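Purine nucleoside phosphorylase (Schistosoma mansoni, PDB 5TBS) catalyses the reversible phosphorolysis of purine nucleosides, such as inosine and guanosine, to the free purine base and ribose 1-phosphate. Local coordinates at the adenine site. Numbering follows the deposited sequence.

The adenine site. Residues 118-120, 202-203, 219-221, 244-245, 247, 257, 262. With ADE (adenine), chain B.
Adenine lies in the purine-base pocket as a flat slab, with 262 of its 275 Å² hidden by protein. The floor is backbone: strand 112-121 runs beneath one face, the carbonyl carbon of Ala119 sitting under the six-membered ring and Gly120 CA 3.5 Å from adenine C6, while Gly220 CA continues the floor under C8. Tyr202, Met221 and Val262 form the lid. The Tyr202 ring stands at 71° to the adenine ring, edge to face, and presses CD1 onto the opposite face 3.6 Å from adenine C5; Ile257 CG2 backs one face of the tyrosine. The extended Met221 chain lays its terminal methyl CE over adenine C8 (3.7 Å), sandwiching the imidazole end, and Val262 CG2 slants in toward C2. Ala244 CB meets the N1/C2 edge.

Two polar side chains read the N6/N7 side. Glu203, bent at chi2 (76°), closes the N7/C8 edge with a forked carboxylate roughly coplanar with the base, OE1 2.8 Å and OE2 3.1 Å from adenine N7; a hydrogen bond here requires a proton on N7 or on the acid, and the model does not show which. Asn245 holds CG in the crowded position between backbone N and carbonyl carbon (chi1 73°), which brings OD1 to the 6-amino group; adenine N6 donates to an in-plane lone pair of OD1 at 2.9 Å. The N9 edge, where a nucleoside carries its ribose, meets water 1, 2.7 Å from adenine N9, which bridges it to Met221 N and to Leu118 O, the latter 2.8 Å from the water oxygen.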
loop_
_atom_site.group_PDB
_atom_site.type_symbol
_atom_site.label_atom_id
_atom_site.label_comp_id
_atom_site.label_asym_id
_atom_site.label_seq_id
_atom_site.Cartn_x
_atom_site.Cartn_y
_atom_site.Cartn_z
ATOM N N LEU A 118 -22.123 1.424 -0.615
ATOM C CA LEU A 118 -22.336 0.083 -1.153
ATOM C C LEU A 118 -21.067 -0.751 -0.942
ATOM O O LEU A 118 -19.967 -0.234 -1.108
ATOM C CB LEU A 118 -22.633 0.151 -2.656
ATOM C CG LEU A 118 -24.007 0.529 -3.236
ATOM C CD1 LEU A 118 -25.081 -0.441 -2.801
ATOM C CD2 LEU A 118 -24.384 1.916 -2.930
ATOM N N ALA A 119 -21.221 -2.048 -0.630
ATOM C CA ALA A 119 -20.074 -2.884 -0.262
ATOM C C ALA A 119 -20.350 -4.350 -0.595
ATOM O O ALA A 119 -21.503 -4.759 -0.819
ATOM C CB ALA A 119 -19.730 -2.715 1.240
ATOM N N GLY A 120 -19.281 -5.146 -0.667
ATOM C CA GLY A 120 -19.436 -6.587 -0.868
ATOM C C GLY A 120 -19.510 -7.324 0.466
ATOM O O GLY A 120 -18.837 -6.960 1.418
ATOM N N TYR A 202 -13.180 -4.746 -8.423
ATOM C CA TYR A 202 -13.810 -5.516 -7.358
ATOM C C TYR A 202 -12.800 -6.536 -6.815
ATOM O O TYR A 202 -11.868 -6.940 -7.514
ATOM C CB TYR A 202 -15.057 -6.269 -7.895
ATOM C CG TYR A 202 -16.213 -5.311 -8.229
ATOM C CD1 TYR A 202 -16.875 -4.619 -7.233
ATOM C CD2 TYR A 202 -16.631 -5.129 -9.539
ATOM C CE1 TYR A 202 -17.898 -3.728 -7.531
ATOM C CE2 TYR A 202 -17.654 -4.231 -9.848
ATOM C CZ TYR A 202 -18.275 -3.538 -8.833
ATOM O OH TYR A 202 -19.298 -2.653 -9.141
ATOM N N GLU A 203 -13.013 -6.998 -5.577
ATOM C CA GLU A 203 -12.103 -7.997 -5.018
ATOM C C GLU A 203 -12.148 -9.295 -5.825
ATOM O O GLU A 203 -13.207 -9.774 -6.239
ATOM C CB GLU A 203 -12.441 -8.260 -3.549
ATOM C CG GLU A 203 -12.418 -6.993 -2.707
ATOM C CD GLU A 203 -13.649 -6.116 -2.923
ATOM O OE1 GLU A 203 -14.737 -6.699 -3.180
ATOM O OE2 GLU A 203 -13.533 -4.861 -2.880
ATOM N N VAL A 219 -16.472 -5.633 2.588
ATOM C CA VAL A 219 -15.338 -4.961 1.934
ATOM C C VAL A 219 -15.864 -3.860 1.003
ATOM O O VAL A 219 -16.833 -4.064 0.268
ATOM C CB VAL A 219 -14.447 -5.963 1.155
ATOM C CG1 VAL A 219 -15.288 -6.720 0.056
ATOM C CG2 VAL A 219 -13.197 -5.223 0.514
ATOM N N GLY A 220 -15.214 -2.695 1.007
ATOM C CA GLY A 220 -15.607 -1.661 0.056
ATOM C C GLY A 220 -14.454 -0.702 -0.223
ATOM O O GLY A 220 -13.347 -0.869 0.307
ATOM N N MET A 221 -14.756 0.355 -1.023
ATOM C CA MET A 221 -13.752 1.252 -1.619
ATOM C C MET A 221 -13.842 2.690 -1.100
ATOM O O MET A 221 -13.251 3.604 -1.717
ATOM C CB MET A 221 -13.895 1.261 -3.155
ATOM C CG MET A 221 -13.733 -0.093 -3.826
ATOM S SD MET A 221 -14.006 0.014 -5.626
ATOM C CE MET A 221 -14.268 -1.727 -5.977
ATOM N N ALA A 244 -24.352 -5.428 -1.615
ATOM C CA ALA A 244 -24.783 -5.691 -3.000
ATOM C C ALA A 244 -24.835 -7.186 -3.359
ATOM O O ALA A 244 -25.651 -7.604 -4.194
ATOM C CB ALA A 244 -23.841 -4.980 -3.992
ATOM N N ASN A 245 -23.978 -7.994 -2.771
ATOM C CA ASN A 245 -23.802 -9.393 -3.147
ATOM C C ASN A 245 -22.965 -10.001 -2.038
ATOM O O ASN A 245 -22.331 -9.274 -1.258
ATOM C CB ASN A 245 -23.089 -9.550 -4.493
ATOM C CG ASN A 245 -21.577 -9.201 -4.394
ATOM O OD1 ASN A 245 -21.208 -8.108 -3.985
ATOM N ND2 ASN A 245 -20.718 -10.151 -4.748
ATOM N N SER A 247 -19.709 -12.030 -1.869
ATOM C CA SER A 247 -18.628 -12.388 -2.789
ATOM C C SER A 247 -18.139 -13.807 -2.583
ATOM O O SER A 247 -17.625 -14.419 -3.529
ATOM C CB SER A 247 -17.450 -11.415 -2.617
ATOM O OG SER A 247 -17.927 -10.118 -2.891
ATOM N N ILE A 257 -19.857 -10.076 -10.406
ATOM C CA ILE A 257 -20.454 -8.838 -9.891
ATOM C C ILE A 257 -20.180 -7.713 -10.888
ATOM O O ILE A 257 -19.123 -7.679 -11.534
ATOM C CB ILE A 257 -19.945 -8.489 -8.474
ATOM C CG1 ILE A 257 -20.705 -7.288 -7.877
ATOM C CG2 ILE A 257 -18.439 -8.221 -8.459
ATOM C CD1 ILE A 257 -22.276 -7.418 -7.936
ATOM N N VAL A 262 -25.105 -3.753 -8.822
ATOM C CA VAL A 262 -24.959 -2.940 -7.622
ATOM C C VAL A 262 -26.037 -1.864 -7.570
ATOM O O VAL A 262 -26.653 -1.634 -6.524
ATOM C CB VAL A 262 -23.552 -2.311 -7.575
ATOM C CG1 VAL A 262 -23.486 -1.237 -6.479
ATOM C CG2 VAL A 262 -22.479 -3.419 -7.352
HETATM N N9 ADE B . -17.097 -2.376 -3.349
HETATM C C8 ADE B . -16.128 -3.326 -3.254
HETATM N N7 ADE B . -16.567 -4.544 -3.492
HETATM C C5 ADE B . -17.909 -4.377 -3.781
HETATM C C6 ADE B . -18.947 -5.299 -4.130
HETATM N N6 ADE B . -18.754 -6.623 -4.271
HETATM N N1 ADE B . -20.182 -4.792 -4.349
HETATM C C2 ADE B . -20.377 -3.462 -4.220
HETATM N N3 ADE B . -19.493 -2.505 -3.884
HETATM C C4 ADE B . -18.260 -3.039 -3.687
HETATM O O HOH W 1 -17.448 0.111 -2.381
#